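Local atomic coordinates of taurocyamine kinase (Schistosoma mansoni, PDB entry 4WOD), a protein that reversibly transfers a phosphate group between ATP and the guanidino compound taurocyamine, as a magnesium-dependent phosphagen kinase built from two fused repeats. Residues 297-307 against 319-327; 460-470 against 693-701. The protein carries 4 engineered substitutions. One frame throughout, in Å; residues are numbered along the deposited sequence.

Interaction 1 (297-307 against 319-327); sequences CEKHGIQPRGT and YDLSNKRRL
Tyr319 lays its CB and CD1 against the carbonyl O of Arg305, and CD1 also meets the CA of Gly306. Next, Asp320 pairs with Arg305 through two backbone bonds, Arg305 N to Asp320 O at 2.8 Å and Asp320 N to Arg305 O at 2.9 Å. The Asp320 carboxylate turns to a salt bridge with Arg277 of the next strand. Leu321 comes on the other face of the hairpin, its CD2 3.9 Å from Pro304 CB and its CB against Ile302 CG2; branched and cyclic apolar groups suit this buried side. Ser322 and Gln303 form the next hydrogen-bonded pair, Gln303 N reaching Ser322 O at 2.8 Å and Ser322 N returning a bond to Gln303 O at 3.1 Å. With chi1 at 58°, Ser322 OG points to Arg305 NH1, 2.8 Å away, while Gln303 CG lies over one face of that guanidinium. Beyond Asn323, the long Lys324 runs extended past Gly301, and its NZ donates to Glu298 O at 2.8 Å. Gly301 N reaches that oxygen from the opposite face, closing the Schellman motif in which Gly301, at positive phi, ends the helix. Finally, Arg326 NH2 stands 3.8 Å from Arg305 NH2, the two planes 60° apart. Arg305 and Arg277 are both predicted to bind ATP, so this gathering of guanidinium groups probably serves the nucleotide's phosphates, and Asp320, through its salt bridge, probably helps to hold Arg277 in place.

Interaction 2 (460-470 against 693-701); sequences PTFGDLSKLPF and LTELQAAHE
Leu696 reaches out from the first turn of its helix against the 460-470 loop. Its CD1 packs 3.7 Å from Pro469 CD and 3.8 Å from Leu468 CD2, and also meets the carbonyl O of Phe462; its CD2 rests 3.9 Å from the CA of Gly463, which, lacking a side chain, lets the methyl come this close. CG stands anti to the backbone N (chi1 -163°), which carries both methyls out to the loop. One turn on, Ala699 is small enough to admit the Phe470 ring, whose CE1 lies 3.8 Å from Ala699 CB, and Pro469 CB sits over one face of the His700 imidazole. At the other end, Glu695 bends at chi2 (80°) to bring OE1 back to Thr461 N, 3.1 Å away; the donor arrives from above the carboxylate plane. The aliphatic part of the same side chain meets the edge of the Phe462 ring, CG to CE1 at 3.7 Å. Thr461 O in turn receives a weak bond from Leu696 N, and Thr461 CB abuts Thr694 CG2. Thr694 is the N-cap, and with Gln697 it forms a capping box that fixes this first turn. On the loop side, an Asx turn at Asp464 helps shape the bend between the two patches. Farther out, helix 599-614 flanks the contact: Tyr603 bonds Phe462 O and meets Phe470 edge-to-face, while Tyr627 of strand 626-627 touches Pro460 and Glu695.

In the fold
The two interactions share no elements: their centres lie 55 Å apart, with interaction 1 in the first repeat, while interaction 2 joins a loop of the second repeat to the C-terminal helix. Interaction 1 is largely buried and joins the last two strands at one edge of an eight-stranded antiparallel sheet, so regular backbone bonds dominate, with charged groups clustered on one face beside the predicted ATP site. Interaction 2 is a surface contact between an irregular loop and the start of helix 695-715; a leucine, a proline and aromatic rings do most of the work, supplemented by few polar bonds. Sequence separation differs likewise: a local hairpin against segments 223 residues apart.

Interaction 1 (297-307 against 319-327)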
# COMPACT_ATOMS: atom_id res chain seq x y z
N CYS A 297 -5.54 -3.61 7.13
CA CYS A 297 -6.80 -2.98 7.54
C CYS A 297 -7.91 -3.15 6.50
O CYS A 297 -9.01 -3.64 6.82
CB CYS A 297 -6.60 -1.48 7.82
SG CYS A 297 -5.52 -1.07 9.21
N GLU A 298 -7.65 -2.72 5.27
CA GLU A 298 -8.62 -2.85 4.20
C GLU A 298 -9.15 -4.29 4.07
O GLU A 298 -10.33 -4.50 3.79
CB GLU A 298 -8.02 -2.39 2.87
CG GLU A 298 -8.79 -2.90 1.66
CD GLU A 298 -8.23 -2.39 0.35
OE1 GLU A 298 -6.98 -2.31 0.23
OE2 GLU A 298 -9.04 -2.07 -0.56
N LYS A 299 -8.29 -5.27 4.30
CA LYS A 299 -8.70 -6.65 4.14
C LYS A 299 -9.63 -7.07 5.29
O LYS A 299 -10.41 -8.01 5.16
CB LYS A 299 -7.48 -7.58 4.07
CG LYS A 299 -7.84 -9.04 3.94
CD LYS A 299 -6.88 -9.78 3.03
CE LYS A 299 -7.44 -11.15 2.68
NZ LYS A 299 -8.80 -11.04 2.08
N HIS A 300 -9.56 -6.35 6.40
CA HIS A 300 -10.49 -6.57 7.51
C HIS A 300 -11.67 -5.59 7.49
O HIS A 300 -12.41 -5.49 8.47
CB HIS A 300 -9.73 -6.49 8.83
CG HIS A 300 -8.79 -7.63 9.05
ND1 HIS A 300 -7.48 -7.60 8.64
CD2 HIS A 300 -8.99 -8.85 9.60
CE1 HIS A 300 -6.90 -8.75 8.95
NE2 HIS A 300 -7.79 -9.52 9.53
N GLY A 301 -11.85 -4.88 6.38
CA GLY A 301 -12.99 -3.99 6.21
C GLY A 301 -12.81 -2.69 6.98
O GLY A 301 -13.79 -2.03 7.33
N ILE A 302 -11.56 -2.32 7.22
CA ILE A 302 -11.25 -1.18 8.06
C ILE A 302 -10.42 -0.14 7.30
O ILE A 302 -9.53 -0.48 6.51
CB ILE A 302 -10.49 -1.63 9.35
CG1 ILE A 302 -11.40 -2.49 10.23
CG2 ILE A 302 -10.03 -0.42 10.18
CD1 ILE A 302 -12.66 -1.77 10.69
N GLN A 303 -10.74 1.13 7.55
CA GLN A 303 -9.98 2.27 7.05
C GLN A 303 -9.25 2.97 8.20
O GLN A 303 -9.89 3.44 9.13
CB GLN A 303 -10.92 3.25 6.34
CG GLN A 303 -10.32 4.64 6.09
CD GLN A 303 -9.56 4.71 4.78
OE1 GLN A 303 -9.20 3.69 4.20
NE2 GLN A 303 -9.32 5.93 4.31
N PRO A 304 -7.91 3.04 8.15
CA PRO A 304 -7.16 3.73 9.20
C PRO A 304 -6.86 5.21 8.88
O PRO A 304 -6.66 5.58 7.73
CB PRO A 304 -5.86 2.93 9.27
CG PRO A 304 -5.64 2.48 7.85
CD PRO A 304 -7.01 2.33 7.21
N ARG A 305 -6.86 6.05 9.90
CA ARG A 305 -6.44 7.43 9.73
C ARG A 305 -5.52 7.81 10.87
O ARG A 305 -5.78 7.51 12.04
CB ARG A 305 -7.65 8.37 9.67
CG ARG A 305 -8.54 8.20 8.44
CD ARG A 305 -9.98 8.62 8.73
NE ARG A 305 -10.84 8.62 7.54
CZ ARG A 305 -11.97 7.91 7.43
NH1 ARG A 305 -12.35 7.13 8.44
NH2 ARG A 305 -12.71 7.96 6.33
N GLY A 306 -4.41 8.46 10.51
CA GLY A 306 -3.43 8.90 11.47
C GLY A 306 -4.02 9.93 12.41
O GLY A 306 -5.05 10.55 12.11
N THR A 307 -3.39 10.10 13.57
CA THR A 307 -3.82 11.10 14.53
C THR A 307 -2.64 11.96 14.93
O THR A 307 -2.51 12.34 16.10
CB THR A 307 -4.46 10.47 15.81
OG1 THR A 307 -3.55 9.54 16.41
CG2 THR A 307 -5.77 9.75 15.47
N TYR A 319 -4.17 5.35 16.27
CA TYR A 319 -4.87 5.51 15.00
C TYR A 319 -6.37 5.51 15.17
O TYR A 319 -6.90 4.89 16.09
CB TYR A 319 -4.49 4.41 14.02
CG TYR A 319 -3.10 4.60 13.47
CD1 TYR A 319 -2.90 5.12 12.19
CD2 TYR A 319 -1.99 4.28 14.24
CE1 TYR A 319 -1.63 5.32 11.69
CE2 TYR A 319 -0.72 4.48 13.76
CZ TYR A 319 -0.54 4.98 12.48
OH TYR A 319 0.74 5.17 12.00
N ASP A 320 -7.03 6.20 14.25
CA ASP A 320 -8.48 6.09 14.09
C ASP A 320 -8.75 4.93 13.13
O ASP A 320 -8.24 4.90 12.00
CB ASP A 320 -9.06 7.40 13.56
CG ASP A 320 -10.58 7.39 13.50
OD1 ASP A 320 -11.13 6.82 12.53
OD2 ASP A 320 -11.23 7.97 14.41
N LEU A 321 -9.53 3.96 13.59
CA LEU A 321 -9.91 2.80 12.80
C LEU A 321 -11.41 2.79 12.64
O LEU A 321 -12.11 2.77 13.64
CB LEU A 321 -9.47 1.50 13.50
CG LEU A 321 -7.99 1.38 13.85
CD1 LEU A 321 -7.76 0.12 14.64
CD2 LEU A 321 -7.16 1.38 12.57
N SER A 322 -11.90 2.81 11.41
CA SER A 322 -13.36 2.81 11.15
C SER A 322 -13.79 1.82 10.05
O SER A 322 -12.96 1.36 9.28
CB SER A 322 -13.83 4.22 10.78
OG SER A 322 -13.15 4.71 9.64
N ASN A 323 -15.08 1.49 10.00
CA ASN A 323 -15.62 0.76 8.87
C ASN A 323 -15.25 1.45 7.56
O ASN A 323 -15.38 2.66 7.45
CB ASN A 323 -17.16 0.62 8.96
CG ASN A 323 -17.87 1.95 9.23
OD1 ASN A 323 -17.73 2.55 10.30
ND2 ASN A 323 -18.67 2.41 8.25
N LYS A 324 -14.77 0.69 6.58
CA LYS A 324 -14.43 1.31 5.30
C LYS A 324 -15.66 1.52 4.43
O LYS A 324 -15.63 2.31 3.50
CB LYS A 324 -13.40 0.47 4.54
CG LYS A 324 -13.94 -0.86 3.99
CD LYS A 324 -12.86 -1.66 3.26
CE LYS A 324 -13.45 -2.95 2.65
NZ LYS A 324 -12.38 -3.83 2.07
N ARG A 325 -16.76 0.84 4.74
CA ARG A 325 -17.92 0.90 3.85
C ARG A 325 -18.98 1.86 4.33
O ARG A 325 -19.20 2.00 5.53
CB ARG A 325 -18.53 -0.49 3.65
CG ARG A 325 -17.71 -1.40 2.78
CD ARG A 325 -18.43 -2.72 2.53
NE ARG A 325 -17.53 -3.79 2.11
CZ ARG A 325 -16.98 -3.87 0.90
NH1 ARG A 325 -17.22 -2.91 0.00
NH2 ARG A 325 -16.18 -4.89 0.59
N ARG A 326 -19.65 2.52 3.39
CA ARG A 326 -20.79 3.39 3.71
C ARG A 326 -22.02 3.02 2.89
O ARG A 326 -23.15 3.12 3.36
CB ARG A 326 -20.46 4.87 3.42
CG ARG A 326 -19.22 5.42 4.10
CD ARG A 326 -19.49 5.89 5.52
NE ARG A 326 -18.29 6.51 6.08
CZ ARG A 326 -17.21 5.84 6.47
NH1 ARG A 326 -17.17 4.50 6.39
NH2 ARG A 326 -16.16 6.51 6.93
N LEU A 327 -21.78 2.64 1.64
CA LEU A 327 -22.85 2.48 0.67
C LEU A 327 -23.04 1.01 0.29
O LEU A 327 -22.07 0.29 0.07
CB LEU A 327 -22.56 3.32 -0.57
CG LEU A 327 -23.59 3.30 -1.70
CD1 LEU A 327 -24.83 4.08 -1.30
CD2 LEU A 327 -22.99 3.88 -2.97
O HOH W 1 -11.69 -1.60 -0.24
O HOH W 2 -12.94 -6.60 3.58
O HOH W 3 -10.58 5.95 10.32
O HOH W 4 -13.91 5.52 7.06

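Interaction 2 (460-470 against 693-701)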
# COMPACT_ATOMS: atom_id res chain seq x y z
N PRO A 460 34.46 -20.36 -5.56
CA PRO A 460 34.21 -19.53 -6.73
C PRO A 460 35.12 -19.92 -7.89
O PRO A 460 36.34 -19.85 -7.75
CB PRO A 460 34.50 -18.10 -6.23
CG PRO A 460 34.81 -18.24 -4.74
CD PRO A 460 34.34 -19.59 -4.31
N THR A 461 34.53 -20.37 -8.99
CA THR A 461 35.31 -20.81 -10.15
C THR A 461 34.89 -19.95 -11.34
O THR A 461 34.00 -20.31 -12.09
CB THR A 461 35.08 -22.31 -10.45
OG1 THR A 461 35.35 -23.09 -9.28
CG2 THR A 461 35.98 -22.78 -11.59
N PHE A 462 35.54 -18.79 -11.47
CA PHE A 462 35.22 -17.80 -12.49
C PHE A 462 35.87 -18.15 -13.83
O PHE A 462 35.36 -17.80 -14.89
CB PHE A 462 35.69 -16.41 -12.05
CG PHE A 462 35.03 -15.91 -10.79
CD1 PHE A 462 33.65 -16.00 -10.62
CD2 PHE A 462 35.78 -15.34 -9.78
CE1 PHE A 462 33.04 -15.53 -9.46
CE2 PHE A 462 35.18 -14.85 -8.62
CZ PHE A 462 33.81 -14.95 -8.46
N GLY A 463 37.01 -18.84 -13.77
CA GLY A 463 37.72 -19.26 -14.97
C GLY A 463 38.86 -18.31 -15.31
O GLY A 463 39.06 -17.30 -14.64
N ASP A 464 39.60 -18.65 -16.35
CA ASP A 464 40.67 -17.80 -16.88
C ASP A 464 40.04 -16.72 -17.76
O ASP A 464 39.58 -17.01 -18.86
CB ASP A 464 41.68 -18.63 -17.68
CG ASP A 464 42.89 -17.82 -18.14
OD1 ASP A 464 42.76 -16.60 -18.40
OD2 ASP A 464 43.97 -18.42 -18.26
N LEU A 465 40.05 -15.48 -17.27
CA LEU A 465 39.31 -14.42 -17.93
C LEU A 465 39.92 -14.01 -19.27
O LEU A 465 39.34 -13.20 -19.99
CB LEU A 465 39.20 -13.20 -17.01
CG LEU A 465 38.43 -13.35 -15.71
CD1 LEU A 465 38.20 -11.99 -15.16
CD2 LEU A 465 37.10 -14.07 -15.92
N SER A 466 41.09 -14.56 -19.60
CA SER A 466 41.70 -14.29 -20.89
C SER A 466 41.49 -15.45 -21.87
O SER A 466 41.72 -15.31 -23.08
CB SER A 466 43.20 -14.01 -20.73
OG SER A 466 43.88 -15.16 -20.26
N LYS A 467 41.06 -16.60 -21.35
CA LYS A 467 40.81 -17.75 -22.20
C LYS A 467 39.47 -18.37 -21.84
O LYS A 467 39.40 -19.50 -21.35
CB LYS A 467 41.95 -18.77 -22.09
CG LYS A 467 42.23 -19.53 -23.39
CD LYS A 467 43.46 -20.43 -23.29
CE LYS A 467 43.56 -21.36 -24.51
NZ LYS A 467 44.84 -22.14 -24.58
N LEU A 468 38.40 -17.62 -22.07
CA LEU A 468 37.05 -18.07 -21.75
C LEU A 468 36.49 -18.99 -22.84
O LEU A 468 36.88 -18.90 -24.00
CB LEU A 468 36.14 -16.85 -21.55
CG LEU A 468 36.44 -15.96 -20.35
CD1 LEU A 468 35.79 -14.61 -20.54
CD2 LEU A 468 35.96 -16.62 -19.04
N PRO A 469 35.56 -19.89 -22.47
CA PRO A 469 35.01 -20.79 -23.49
C PRO A 469 33.79 -20.21 -24.19
O PRO A 469 32.89 -20.95 -24.58
CB PRO A 469 34.63 -22.03 -22.68
CG PRO A 469 34.20 -21.45 -21.36
CD PRO A 469 35.10 -20.25 -21.12
N PHE A 470 33.76 -18.89 -24.33
CA PHE A 470 32.71 -18.22 -25.09
C PHE A 470 33.25 -16.86 -25.50
O PHE A 470 34.19 -16.36 -24.90
CB PHE A 470 31.41 -18.09 -24.28
CG PHE A 470 31.62 -17.65 -22.84
CD1 PHE A 470 31.56 -18.57 -21.81
CD2 PHE A 470 31.87 -16.33 -22.53
CE1 PHE A 470 31.75 -18.18 -20.49
CE2 PHE A 470 32.06 -15.92 -21.21
CZ PHE A 470 32.00 -16.86 -20.19
N LEU A 693 26.54 -25.79 -9.91
CA LEU A 693 27.40 -25.60 -11.08
C LEU A 693 28.33 -24.42 -10.82
O LEU A 693 28.10 -23.64 -9.89
CB LEU A 693 26.55 -25.39 -12.34
CG LEU A 693 25.95 -24.01 -12.64
CD1 LEU A 693 25.22 -24.03 -13.99
CD2 LEU A 693 25.01 -23.50 -11.55
N THR A 694 29.39 -24.27 -11.61
CA THR A 694 30.28 -23.13 -11.40
C THR A 694 29.78 -21.91 -12.17
O THR A 694 28.86 -22.01 -12.99
CB THR A 694 31.73 -23.44 -11.81
OG1 THR A 694 31.77 -23.66 -13.22
CG2 THR A 694 32.27 -24.67 -11.06
N GLU A 695 30.38 -20.76 -11.89
CA GLU A 695 30.03 -19.52 -12.57
C GLU A 695 30.32 -19.67 -14.07
O GLU A 695 29.49 -19.33 -14.92
CB GLU A 695 30.82 -18.34 -11.98
CG GLU A 695 30.35 -17.87 -10.58
CD GLU A 695 30.87 -18.72 -9.42
OE1 GLU A 695 31.62 -19.68 -9.66
OE2 GLU A 695 30.52 -18.42 -8.26
N LEU A 696 31.49 -20.20 -14.37
CA LEU A 696 31.89 -20.48 -15.75
C LEU A 696 30.86 -21.37 -16.46
O LEU A 696 30.45 -21.07 -17.59
CB LEU A 696 33.27 -21.12 -15.76
CG LEU A 696 34.03 -21.12 -17.09
CD1 LEU A 696 34.18 -19.69 -17.61
CD2 LEU A 696 35.38 -21.77 -16.89
N GLN A 697 30.43 -22.44 -15.81
CA GLN A 697 29.45 -23.32 -16.41
C GLN A 697 28.12 -22.59 -16.59
O GLN A 697 27.45 -22.75 -17.62
CB GLN A 697 29.26 -24.60 -15.58
CG GLN A 697 30.51 -25.47 -15.54
CD GLN A 697 30.45 -26.58 -14.50
OE1 GLN A 697 29.88 -26.43 -13.41
NE2 GLN A 697 31.05 -27.72 -14.84
N ALA A 698 27.73 -21.78 -15.61
CA ALA A 698 26.48 -21.02 -15.70
C ALA A 698 26.47 -20.16 -16.96
O ALA A 698 25.51 -20.16 -17.73
CB ALA A 698 26.28 -20.15 -14.45
N ALA A 699 27.55 -19.41 -17.16
CA ALA A 699 27.62 -18.53 -18.32
C ALA A 699 27.75 -19.35 -19.61
O ALA A 699 27.22 -18.95 -20.65
CB ALA A 699 28.79 -17.56 -18.17
N HIS A 700 28.43 -20.49 -19.55
CA HIS A 700 28.60 -21.32 -20.74
C HIS A 700 27.30 -22.01 -21.14
O HIS A 700 27.01 -22.16 -22.32
CB HIS A 700 29.70 -22.36 -20.54
CG HIS A 700 30.13 -23.03 -21.80
ND1 HIS A 700 30.45 -24.37 -21.87
CD2 HIS A 700 30.30 -22.54 -23.05
CE1 HIS A 700 30.81 -24.67 -23.11
NE2 HIS A 700 30.72 -23.58 -23.84
N GLU A 701 26.52 -22.43 -20.14
CA GLU A 701 25.22 -23.02 -20.42
C GLU A 701 24.34 -22.04 -21.19
O GLU A 701 23.73 -22.41 -22.19
CB GLU A 701 24.52 -23.48 -19.13
CG GLU A 701 25.07 -24.80 -18.61
CD GLU A 701 24.19 -25.44 -17.56
OE1 GLU A 701 22.99 -25.09 -17.46
OE2 GLU A 701 24.71 -26.31 -16.83